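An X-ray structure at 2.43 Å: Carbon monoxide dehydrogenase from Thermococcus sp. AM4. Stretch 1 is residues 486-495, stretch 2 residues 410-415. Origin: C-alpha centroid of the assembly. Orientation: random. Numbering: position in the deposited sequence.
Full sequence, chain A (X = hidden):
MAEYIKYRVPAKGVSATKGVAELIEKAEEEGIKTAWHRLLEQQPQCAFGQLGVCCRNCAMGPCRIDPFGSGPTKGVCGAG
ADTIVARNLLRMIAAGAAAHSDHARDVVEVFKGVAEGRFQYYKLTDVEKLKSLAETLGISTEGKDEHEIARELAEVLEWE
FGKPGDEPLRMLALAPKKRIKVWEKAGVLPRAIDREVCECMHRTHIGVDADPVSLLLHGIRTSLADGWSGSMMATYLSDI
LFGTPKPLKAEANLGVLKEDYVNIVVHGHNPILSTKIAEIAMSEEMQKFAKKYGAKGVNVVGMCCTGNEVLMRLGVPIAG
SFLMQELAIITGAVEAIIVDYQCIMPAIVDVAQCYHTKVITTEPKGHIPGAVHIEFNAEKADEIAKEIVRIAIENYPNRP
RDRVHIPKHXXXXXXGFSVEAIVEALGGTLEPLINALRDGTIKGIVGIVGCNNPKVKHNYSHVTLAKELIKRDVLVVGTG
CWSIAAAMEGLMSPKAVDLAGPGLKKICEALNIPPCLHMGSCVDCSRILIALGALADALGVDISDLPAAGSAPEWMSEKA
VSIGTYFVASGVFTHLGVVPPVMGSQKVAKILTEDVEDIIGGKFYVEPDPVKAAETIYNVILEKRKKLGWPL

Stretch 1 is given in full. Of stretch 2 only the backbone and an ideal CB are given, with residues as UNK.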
# COMPACT_ATOMS: atom_id res chain seq x y z
N ALA A 486 -10.19 -25.56 -16.50
CA ALA A 486 -10.80 -26.88 -16.32
C ALA A 486 -12.09 -26.99 -17.11
O ALA A 486 -12.40 -28.06 -17.67
CB ALA A 486 -11.05 -27.13 -14.83
N ALA A 487 -12.87 -25.91 -17.17
CA ALA A 487 -14.12 -25.94 -17.93
C ALA A 487 -13.85 -26.04 -19.42
O ALA A 487 -14.55 -26.77 -20.13
CB ALA A 487 -14.94 -24.69 -17.61
N MET A 488 -12.84 -25.33 -19.92
CA MET A 488 -12.54 -25.38 -21.35
C MET A 488 -11.93 -26.73 -21.74
O MET A 488 -12.10 -27.16 -22.89
CB MET A 488 -11.59 -24.25 -21.73
CG MET A 488 -12.20 -22.87 -21.59
SD MET A 488 -11.04 -21.57 -22.05
CE MET A 488 -9.70 -21.89 -20.90
N GLU A 489 -11.24 -27.39 -20.82
CA GLU A 489 -10.64 -28.68 -21.16
C GLU A 489 -11.69 -29.79 -21.21
O GLU A 489 -11.62 -30.67 -22.08
CB GLU A 489 -9.55 -29.04 -20.15
CG GLU A 489 -8.94 -30.41 -20.39
CD GLU A 489 -7.74 -30.36 -21.32
OE1 GLU A 489 -7.27 -29.24 -21.62
OE2 GLU A 489 -7.27 -31.43 -21.74
N GLY A 490 -12.66 -29.77 -20.30
CA GLY A 490 -13.66 -30.81 -20.25
C GLY A 490 -13.68 -31.51 -18.91
O GLY A 490 -14.39 -32.50 -18.72
N LEU A 491 -12.89 -30.99 -17.96
CA LEU A 491 -12.82 -31.57 -16.62
C LEU A 491 -14.05 -31.25 -15.78
O LEU A 491 -14.14 -31.75 -14.65
CB LEU A 491 -11.56 -31.07 -15.91
CG LEU A 491 -10.24 -31.49 -16.57
CD1 LEU A 491 -9.07 -30.85 -15.85
CD2 LEU A 491 -10.11 -33.00 -16.59
N MET A 492 -14.98 -30.45 -16.29
CA MET A 492 -16.22 -30.16 -15.59
C MET A 492 -17.44 -30.60 -16.39
O MET A 492 -18.57 -30.25 -16.02
CB MET A 492 -16.31 -28.67 -15.26
CG MET A 492 -15.35 -28.23 -14.16
SD MET A 492 -15.24 -26.44 -13.97
CE MET A 492 -14.03 -26.33 -12.66
N SER A 493 -17.25 -31.35 -17.46
CA SER A 493 -18.34 -31.91 -18.23
C SER A 493 -18.83 -33.20 -17.58
O SER A 493 -18.11 -33.83 -16.80
CB SER A 493 -17.90 -32.16 -19.67
OG SER A 493 -16.80 -33.05 -19.72
N PRO A 494 -20.07 -33.63 -17.88
CA PRO A 494 -20.59 -34.85 -17.25
C PRO A 494 -19.74 -36.09 -17.50
O PRO A 494 -19.77 -37.02 -16.68
CB PRO A 494 -21.98 -34.99 -17.88
CG PRO A 494 -22.37 -33.60 -18.23
CD PRO A 494 -21.10 -32.92 -18.66
N LYS A 495 -18.98 -36.13 -18.60
CA LYS A 495 -18.11 -37.27 -18.89
C LYS A 495 -16.75 -37.16 -18.21
O LYS A 495 -15.96 -38.10 -18.31
CB LYS A 495 -17.92 -37.43 -20.40
CG LYS A 495 -17.16 -36.29 -21.07
CD LYS A 495 -15.66 -36.58 -21.19
CE LYS A 495 -14.89 -35.33 -21.61
NZ LYS A 495 -13.53 -35.26 -21.00
N UNK A 410 -15.33 -25.66 -28.33
CA UNK A 410 -16.32 -25.32 -27.33
C UNK A 410 -16.47 -26.53 -26.42
O UNK A 410 -16.35 -27.67 -26.87
CB UNK A 410 -17.65 -24.92 -27.97
N UNK A 411 -16.71 -26.29 -25.13
CA UNK A 411 -16.77 -27.40 -24.19
C UNK A 411 -17.91 -27.19 -23.22
O UNK A 411 -18.20 -26.06 -22.82
CB UNK A 411 -15.45 -27.55 -23.44
N UNK A 412 -18.56 -28.28 -22.82
CA UNK A 412 -19.61 -28.19 -21.82
C UNK A 412 -19.00 -28.25 -20.42
O UNK A 412 -18.02 -28.96 -20.19
CB UNK A 412 -20.64 -29.31 -22.01
N UNK A 413 -19.59 -27.50 -19.49
CA UNK A 413 -19.10 -27.44 -18.13
C UNK A 413 -20.26 -27.31 -17.17
O UNK A 413 -21.18 -26.52 -17.40
CB UNK A 413 -18.12 -26.28 -17.95
N UNK A 414 -20.22 -28.10 -16.10
CA UNK A 414 -21.17 -27.99 -15.00
C UNK A 414 -20.53 -27.13 -13.92
O UNK A 414 -19.51 -27.51 -13.33
CB UNK A 414 -21.56 -29.36 -14.46
N UNK A 415 -21.12 -25.97 -13.67
CA UNK A 415 -20.61 -25.01 -12.70
C UNK A 415 -21.66 -24.74 -11.63
O UNK A 415 -22.74 -25.34 -11.62
CB UNK A 415 -20.20 -23.71 -13.39

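Stretch 1 offers the end of a helix, a glycine at positive phi and a type I turn from Gly490 to Ser493; stretch 2 runs past it as an extended segment. One cross-stretch hydrogen bond joins them, at position 414, and side-chain packing extends from there to the helix end.

Position 410 asks little of stretch 1. Its CB points away, and nothing of stretch 1 lies within 5.5 Å, so almost any side chain is compatible with this contact. The residue is Lys410, extended through its first two torsions, with its NZ hydrogen-bonded elsewhere in the structure.

Position 411 is the one whose CB points toward stretch 1: it lies 3.4 Å from Met488 O and 3.5 Å from Ala487 O, at the end of the helix. Beyond those carbonyls lies Gly490, whose lack of a side chain leaves a groove over the turn. A rigid branch at CB would crowd the carbonyls, whereas a slim, flexible chain could slide between them and the glycine; an unbranched one such as methionine or glutamine would suit. Met411 does this with chi1 t and chi2 and chi3 both p. Its CG lies 3.2 Å from Ala487 O and 3.5 Å from Gly490 CA, and its CE reaches to 3.4 Å from Glu489 O. An ideal CB on Gly490 would sit 3.1 Å from Met411 CE, a tight fit, although the glycine's own backbone angles already call for no side chain.

At position 412 the CB points sideways, with Ser493 CB and Pro494 CD the nearest neighbours, at 4.6 and 4.9 Å from it. Stretch 1 offers no charge to answer here, so many polar or aliphatic residues would serve. Glu412 passes the proline, its OE1 3.9 Å from Pro494 CD and hydrogen-bonded elsewhere in the structure. Its backbone O approaches Ser493 CB to 3.2 Å, while Ser493 OG turns to its own turn and bonds to Gly490 O at 2.7 Å.

Position 413 has its CB, again sideways, 3.6 Å from Ala487 CB and 4.0 Å from Met492 CB. Such close apolar neighbours favour a small residue, alanine first, with serine or glycine possible. It is Ala413, packing its methyl against both; its CA also makes a CA-H...O contact with Met492 O at 3.6 Å.

Position 414 supplies the fastening: its N donates to Met492 O at 2.7 Å, with a nearly straight angle of 167°. This needs only a free backbone NH, so proline is excluded. The CB points sideways but lies 3.5 Å from that same oxygen, and the Pro494 ring lies farther along; valine, isoleucine or leucine would suit. Ile414, chi1 m and chi2 t, brings its end nearer, with CD1 3.7 Å from Pro494 CG.

Position 415 points sideways, its ideal CB beyond 5.5 Å of stretch 1, which leaves the choice open. Ala415 makes no contact here.

Stretch 2 410-415: KMEAIA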
# COMPACT_ATOMS: atom_id res chain seq x y z
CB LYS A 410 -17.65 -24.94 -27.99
CG LYS A 410 -18.81 -24.66 -27.06
CD LYS A 410 -19.95 -23.98 -27.80
CE LYS A 410 -20.27 -24.69 -29.11
NZ LYS A 410 -21.73 -24.64 -29.44
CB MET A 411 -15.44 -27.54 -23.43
CG MET A 411 -15.41 -28.71 -22.46
SD MET A 411 -15.87 -30.28 -23.20
CE MET A 411 -14.37 -30.70 -24.08
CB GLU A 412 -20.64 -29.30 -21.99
CG GLU A 412 -21.79 -29.21 -21.01
CD GLU A 412 -22.97 -30.06 -21.40
OE1 GLU A 412 -23.67 -30.56 -20.50
OE2 GLU A 412 -23.18 -30.24 -22.62
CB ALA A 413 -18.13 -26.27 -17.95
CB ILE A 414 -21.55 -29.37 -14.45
CG1 ILE A 414 -22.20 -30.22 -15.54
CG2 ILE A 414 -22.48 -29.23 -13.25
CD1 ILE A 414 -22.55 -31.62 -15.10
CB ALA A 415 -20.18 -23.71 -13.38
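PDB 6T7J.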